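Local coordinates for cell wall binding protein cwp8 (Peptoclostridium difficile, PDB 5J6Q) that probably attaches itself non-covalently to the cell wall of the bacterium through three CWB2 modules and takes its place in the S-layer at the cell surface, at residues Ile73-Lys76 with Gly77-Val80; Gly360-Leu363 with Ser364-Ile368; Gly495-Arg498 with Lys499-Asn502. All coordinates share one frame; numbering follows the deposited sequence.

Contact 1 (Ile73-Lys76 with Gly77-Val80); sequences IQDK and GHQV
Asp-75, the last residue of strand 68-75, turns its carboxylate forward along the chain to meet Gly-77 and His-78. With CG anti to the backbone N (chi1 178°), the group swings over the following turn. OD1 there accepts the N-H of Gly-77 at 2.6 Å, the pattern of an Asx turn; OD1 is cramped in the model, so the exact length is doubtful. The carboxylate also comes up to the edge of the His-78 imidazole, with Asp-75 CG in the ring plane and the two flat groups turned 42° from each other. That approach is too tight as modelled and the ring is probably flipped, so its detail is doubtful. OD2 has a salt bridge to Lys-175.

Lys-76 follows at the corner. Its side chain heads off to Arg-39, where NZ is bonded to the backbone O, so its share of the turn is backbone. A water lies 2.6 Å from Lys-76 O and 2.5 Å from Gly-77 O; it has more acceptors in reach than protons, so neither bond is settled. Gly-77 bends with a positive phi of 89°, which glycine adopts readily.

The chain thus leaves the five-stranded sheet and enters hairpin 79-81/84-86 across a glycine corner. There one buried carboxylate, probably kept ionised by Lys-175, lies between that ammonium and the Gly-77 N-H, which it holds as modelled.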
# COMPACT_ATOMS: atom_id res chain seq x y z
N ILE A 73 -3.93 -26.57 20.26
CA ILE A 73 -3.34 -27.88 20.26
C ILE A 73 -2.24 -27.81 21.28
O ILE A 73 -1.41 -26.90 21.23
CB ILE A 73 -2.69 -28.32 18.87
CG1 ILE A 73 -3.67 -28.26 17.77
CG2 ILE A 73 -2.05 -29.73 19.02
CD1 ILE A 73 -3.60 -26.93 17.04
N GLN A 74 -2.21 -28.75 22.20
CA GLN A 74 -1.09 -28.77 23.12
C GLN A 74 -0.63 -30.20 23.46
O GLN A 74 -1.41 -31.03 23.94
CB GLN A 74 -1.41 -28.04 24.41
CG GLN A 74 -0.25 -28.14 25.40
CD GLN A 74 -0.53 -27.34 26.65
OE1 GLN A 74 -1.68 -27.07 27.01
NE2 GLN A 74 0.53 -27.00 27.40
N ASP A 75 0.63 -30.49 23.19
CA ASP A 75 1.14 -31.81 23.48
C ASP A 75 1.24 -31.99 24.98
O ASP A 75 1.80 -31.14 25.67
CB ASP A 75 2.49 -31.91 22.80
CG ASP A 75 3.24 -33.20 23.02
OD1 ASP A 75 2.85 -33.98 23.89
OD2 ASP A 75 4.22 -33.40 22.34
N LYS A 76 0.69 -33.07 25.52
CA LYS A 76 0.76 -33.27 26.97
C LYS A 76 2.11 -33.91 27.39
O LYS A 76 2.26 -34.26 28.55
CB LYS A 76 -0.37 -34.20 27.43
CG LYS A 76 -1.79 -33.73 26.99
CD LYS A 76 -2.82 -34.74 27.56
CE LYS A 76 -4.24 -34.53 27.05
NZ LYS A 76 -4.91 -35.83 26.91
N GLY A 77 3.07 -34.01 26.44
CA GLY A 77 4.36 -34.61 26.68
C GLY A 77 4.36 -36.11 26.42
O GLY A 77 3.82 -36.90 27.21
N HIS A 78 4.96 -36.51 25.34
CA HIS A 78 5.02 -37.93 25.03
C HIS A 78 6.36 -38.30 24.42
O HIS A 78 7.09 -37.43 23.92
CB HIS A 78 3.91 -38.30 24.00
CG HIS A 78 4.08 -37.54 22.73
ND1 HIS A 78 4.39 -38.14 21.53
CD2 HIS A 78 4.00 -36.20 22.47
CE1 HIS A 78 4.52 -37.21 20.60
NE2 HIS A 78 4.28 -36.03 21.13
N GLN A 79 6.68 -39.58 24.46
CA GLN A 79 7.87 -40.04 23.74
C GLN A 79 7.70 -41.50 23.30
O GLN A 79 6.77 -42.16 23.74
CB GLN A 79 9.12 -39.90 24.63
CG GLN A 79 9.49 -41.16 25.37
CD GLN A 79 10.79 -40.95 26.11
OE1 GLN A 79 11.84 -40.76 25.50
NE2 GLN A 79 10.73 -40.92 27.43
N VAL A 80 8.59 -41.99 22.44
CA VAL A 80 8.55 -43.38 22.01
C VAL A 80 9.67 -44.17 22.70
O VAL A 80 10.84 -43.86 22.50
CB VAL A 80 8.70 -43.51 20.48
CG1 VAL A 80 8.59 -44.98 20.07
CG2 VAL A 80 7.64 -42.68 19.76
O HOH W 1 2.82 -36.66 29.52

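Contact 2 (Gly360-Leu363 with Ser364-Ile368); sequences GSNL and SSKKI
Two successive backbone turns join Asn-362 and Leu-363 to the residues three places on. Ser-365 N gives to Asn-362 O at 3.0 Å, and Lys-366 N gives to Leu-363 O at 2.7 Å. These are the i to i+3 bonds of a short 3-10 coil, which fills the gap between helix 349-359 and strand 367-371 in the parallel sheet of a CWB2 module.

A side-chain hydroxyl strengthens the first turn. Ser-365 OG curls back, chi1 38°, and donates to Asn-362 O at 2.8 Å in the carbonyl plane, whereas Ser-365 N approaches the same oxygen from 45° out of that plane. One acceptor therefore takes two protons from a single residue, along different directions.

A charge-assisted hydrogen bond joins two side chains. Lys-366 stretches out beyond CG alongside the turn, its CD 3.8 Å from Asn-362 O, and brings NZ to Asn-362 OD1 at 3.0 Å. The ammonium comes in from one side of the amide plane, with a bent C=O...N angle of 109°. A water bridges the same two groups, 2.9 Å from Asn-362 ND2 and 2.8 Å from Lys-366 NZ. The main partner of NZ is Leu-359 O, at the end of the helix, and Ala-311 O is another; four acceptors share three protons, so not all can be full bonds at once.

Apolar contact goes elsewhere, since Leu-363 points away from the turn and packs on Leu-388. With neutral oxygens clustered about it, the buried lysine probably keeps its charge, and it ties the helix end, the turn and the loop ahead of strand 313-318 to one nitrogen.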
# COMPACT_ATOMS: atom_id res chain seq x y z
N GLY A 360 -23.55 12.06 -17.61
CA GLY A 360 -24.71 11.66 -16.84
C GLY A 360 -26.01 11.61 -17.64
O GLY A 360 -25.99 11.43 -18.84
N SER A 361 -27.16 11.84 -16.95
CA SER A 361 -28.48 11.67 -17.58
C SER A 361 -28.84 12.83 -18.46
O SER A 361 -29.53 12.62 -19.44
CB SER A 361 -29.58 11.44 -16.54
OG SER A 361 -29.58 12.38 -15.47
N ASN A 362 -28.40 14.04 -18.13
CA ASN A 362 -28.75 15.19 -18.93
C ASN A 362 -27.76 15.42 -20.07
O ASN A 362 -27.56 16.55 -20.47
CB ASN A 362 -28.90 16.45 -18.05
CG ASN A 362 -27.70 16.84 -17.18
OD1 ASN A 362 -26.86 15.98 -16.82
ND2 ASN A 362 -27.58 18.11 -16.75
N LEU A 363 -27.16 14.36 -20.63
CA LEU A 363 -26.17 14.54 -21.71
C LEU A 363 -26.82 15.31 -22.88
O LEU A 363 -26.15 16.03 -23.63
CB LEU A 363 -25.61 13.17 -22.18
CG LEU A 363 -26.68 12.13 -22.62
CD1 LEU A 363 -26.94 12.22 -24.09
CD2 LEU A 363 -26.19 10.74 -22.35
N SER A 364 -28.17 15.20 -22.99
CA SER A 364 -28.93 15.86 -24.07
C SER A 364 -28.69 17.37 -24.09
O SER A 364 -28.80 17.97 -25.15
CB SER A 364 -30.44 15.56 -23.94
OG SER A 364 -30.99 16.17 -22.77
N SER A 365 -28.36 18.00 -22.98
CA SER A 365 -28.06 19.44 -23.03
C SER A 365 -26.52 19.71 -23.09
O SER A 365 -26.12 20.87 -22.93
CB SER A 365 -28.62 20.10 -21.79
OG SER A 365 -28.42 19.23 -20.69
N LYS A 366 -25.66 18.67 -23.29
CA LYS A 366 -24.23 18.92 -23.31
C LYS A 366 -23.63 18.63 -24.64
O LYS A 366 -24.20 17.95 -25.50
CB LYS A 366 -23.57 18.09 -22.22
CG LYS A 366 -24.10 18.49 -20.86
CD LYS A 366 -23.96 17.41 -19.85
CE LYS A 366 -24.33 17.98 -18.46
NZ LYS A 366 -24.12 16.97 -17.42
N LYS A 367 -22.44 19.17 -24.80
CA LYS A 367 -21.67 19.05 -26.01
C LYS A 367 -20.30 18.30 -25.87
O LYS A 367 -19.70 18.28 -24.82
CB LYS A 367 -21.39 20.46 -26.50
CG LYS A 367 -22.58 21.04 -27.25
CD LYS A 367 -22.99 22.36 -26.64
CE LYS A 367 -22.39 23.50 -27.42
NZ LYS A 367 -22.50 24.77 -26.66
N ILE A 368 -19.87 17.75 -26.96
CA ILE A 368 -18.63 17.03 -27.14
C ILE A 368 -17.88 17.81 -28.26
O ILE A 368 -18.40 17.87 -29.39
CB ILE A 368 -18.83 15.57 -27.58
CG1 ILE A 368 -19.52 14.74 -26.47
CG2 ILE A 368 -17.46 14.96 -27.96
CD1 ILE A 368 -19.84 13.32 -26.95
O HOH W 2 -25.06 18.75 -15.52

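Contact 3 (Gly495-Arg498 with Lys499-Asn502); sequences GENR and KDTN. With SO4 (sulfate ion), chain C.
Arg-498 grips a sulfate with its backbone and side chain together, just where helix 498-509 begins. Its N and NE both donate to sulfate O3, at 2.7 Å and 2.9 Å, while NH2 reaches O4 almost straight at 171°; the anion thus sits at the guanidinium edge. Chi1 of 79° and the bend at chi3 (51°) bring NE round to the same oxygen as the backbone N. Tyr-523 adds a hydroxyl bond to the ion and a cation-pi contact to the arginine, whose NH1 is held by Asp-521 O and Asn-527 OD1. The sulfate probably comes from the crystallisation liquor, and the helix N-terminus should favour it.

The segment is the junction between strand 491-493 and the helix in a CWB2 module, and Asn-497 is the N-cap. Its OD1 accepts from Lys-499 N at 2.9 Å, in the carbonyl plane, and from Asp-500 N at 3.0 Å, tilted from it. A water links Asn-497 ND2 to Asp-500 OD1, which also has Ser-557 as partner. Thr-501 N closes the first turn on Asn-497 O at 2.9 Å, and Thr-501 OG1 accepts from Gly-495 N at 3.1 Å. Gly-495 CA packs on Asp-500 CB at 3.7 Å.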
# COMPACT_ATOMS: atom_id res chain seq x y z
N GLY A 495 13.78 29.58 -21.25
CA GLY A 495 15.02 29.06 -20.69
C GLY A 495 15.78 28.34 -21.78
O GLY A 495 15.26 28.12 -22.85
N GLU A 496 17.01 27.95 -21.51
CA GLU A 496 17.86 27.22 -22.43
C GLU A 496 17.19 25.89 -22.85
O GLU A 496 17.40 25.43 -23.96
CB GLU A 496 19.20 26.91 -21.73
CG GLU A 496 20.13 26.01 -22.53
CD GLU A 496 21.28 25.47 -21.69
OE1 GLU A 496 21.52 24.25 -21.76
OE2 GLU A 496 21.93 26.27 -20.97
N ASN A 497 16.43 25.26 -21.95
CA ASN A 497 15.72 24.01 -22.25
C ASN A 497 14.36 24.05 -21.56
O ASN A 497 14.03 25.01 -20.85
CB ASN A 497 16.55 22.78 -21.84
CG ASN A 497 16.91 22.76 -20.39
OD1 ASN A 497 15.97 22.86 -19.52
ND2 ASN A 497 18.21 22.80 -20.00
N ARG A 498 13.58 23.03 -21.79
CA ARG A 498 12.23 22.96 -21.30
C ARG A 498 12.10 22.94 -19.74
O ARG A 498 11.05 23.36 -19.25
CB ARG A 498 11.54 21.68 -21.89
CG ARG A 498 11.95 20.42 -21.14
CD ARG A 498 11.53 19.17 -21.90
NE ARG A 498 11.96 19.21 -23.32
CZ ARG A 498 11.44 18.46 -24.30
NH1 ARG A 498 10.45 17.62 -24.04
NH2 ARG A 498 11.95 18.49 -25.52
N LYS A 499 13.13 22.44 -19.00
CA LYS A 499 13.09 22.38 -17.58
C LYS A 499 13.39 23.86 -17.08
O LYS A 499 12.72 24.30 -16.11
CB LYS A 499 14.07 21.38 -16.96
CG LYS A 499 13.68 19.96 -17.33
CD LYS A 499 14.71 18.99 -17.03
CE LYS A 499 14.57 18.60 -15.59
NZ LYS A 499 13.34 17.86 -15.36
N ASP A 500 14.30 24.58 -17.73
CA ASP A 500 14.52 25.99 -17.38
C ASP A 500 13.29 26.81 -17.71
O ASP A 500 12.93 27.66 -16.95
CB ASP A 500 15.73 26.56 -18.06
CG ASP A 500 16.96 25.81 -17.72
OD1 ASP A 500 17.06 25.32 -16.52
OD2 ASP A 500 17.80 25.61 -18.65
N THR A 501 12.63 26.56 -18.82
CA THR A 501 11.35 27.30 -19.05
C THR A 501 10.31 27.01 -17.97
O THR A 501 9.59 27.93 -17.50
CB THR A 501 10.79 26.89 -20.38
OG1 THR A 501 11.79 27.19 -21.39
CG2 THR A 501 9.44 27.53 -20.69
N ASN A 502 10.15 25.72 -17.62
CA ASN A 502 9.19 25.34 -16.60
C ASN A 502 9.57 26.09 -15.35
O ASN A 502 8.64 26.69 -14.75
CB ASN A 502 9.20 23.86 -16.34
CG ASN A 502 8.17 23.34 -15.43
OD1 ASN A 502 8.54 22.69 -14.38
ND2 ASN A 502 6.92 23.50 -15.73
S SO4 C . 14.90 21.03 -24.95
O1 SO4 C . 16.05 20.46 -24.32
O2 SO4 C . 15.27 22.14 -25.63
O3 SO4 C . 13.85 21.35 -23.93
O4 SO4 C . 14.38 20.05 -25.89
O HOH W 3 18.28 22.92 -17.06

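In the fold
All three contacts are local corners where the chain changes element, and none is fully core: contacts 1 and 3 are partly buried, while contact 2 lies at the surface, though its lysine is buried. Contact 1 lies about 74 Å from contact 2 and 75 Å from contact 3, centre to centre, in the N-terminal part and across the chain's centre from both. It joins strand to hairpin with a carboxylate as acceptor. Contacts 2 and 3, about 40 Å apart by centres, belong to different CWB2 ranges and mark opposite junctions, helix into strand and strand into helix. Contact 2 gathers carbonyl oxygens around a lysine that is probably charged, whereas contact 3 offers one backbone N-H and an arginine side chain to a sulfate.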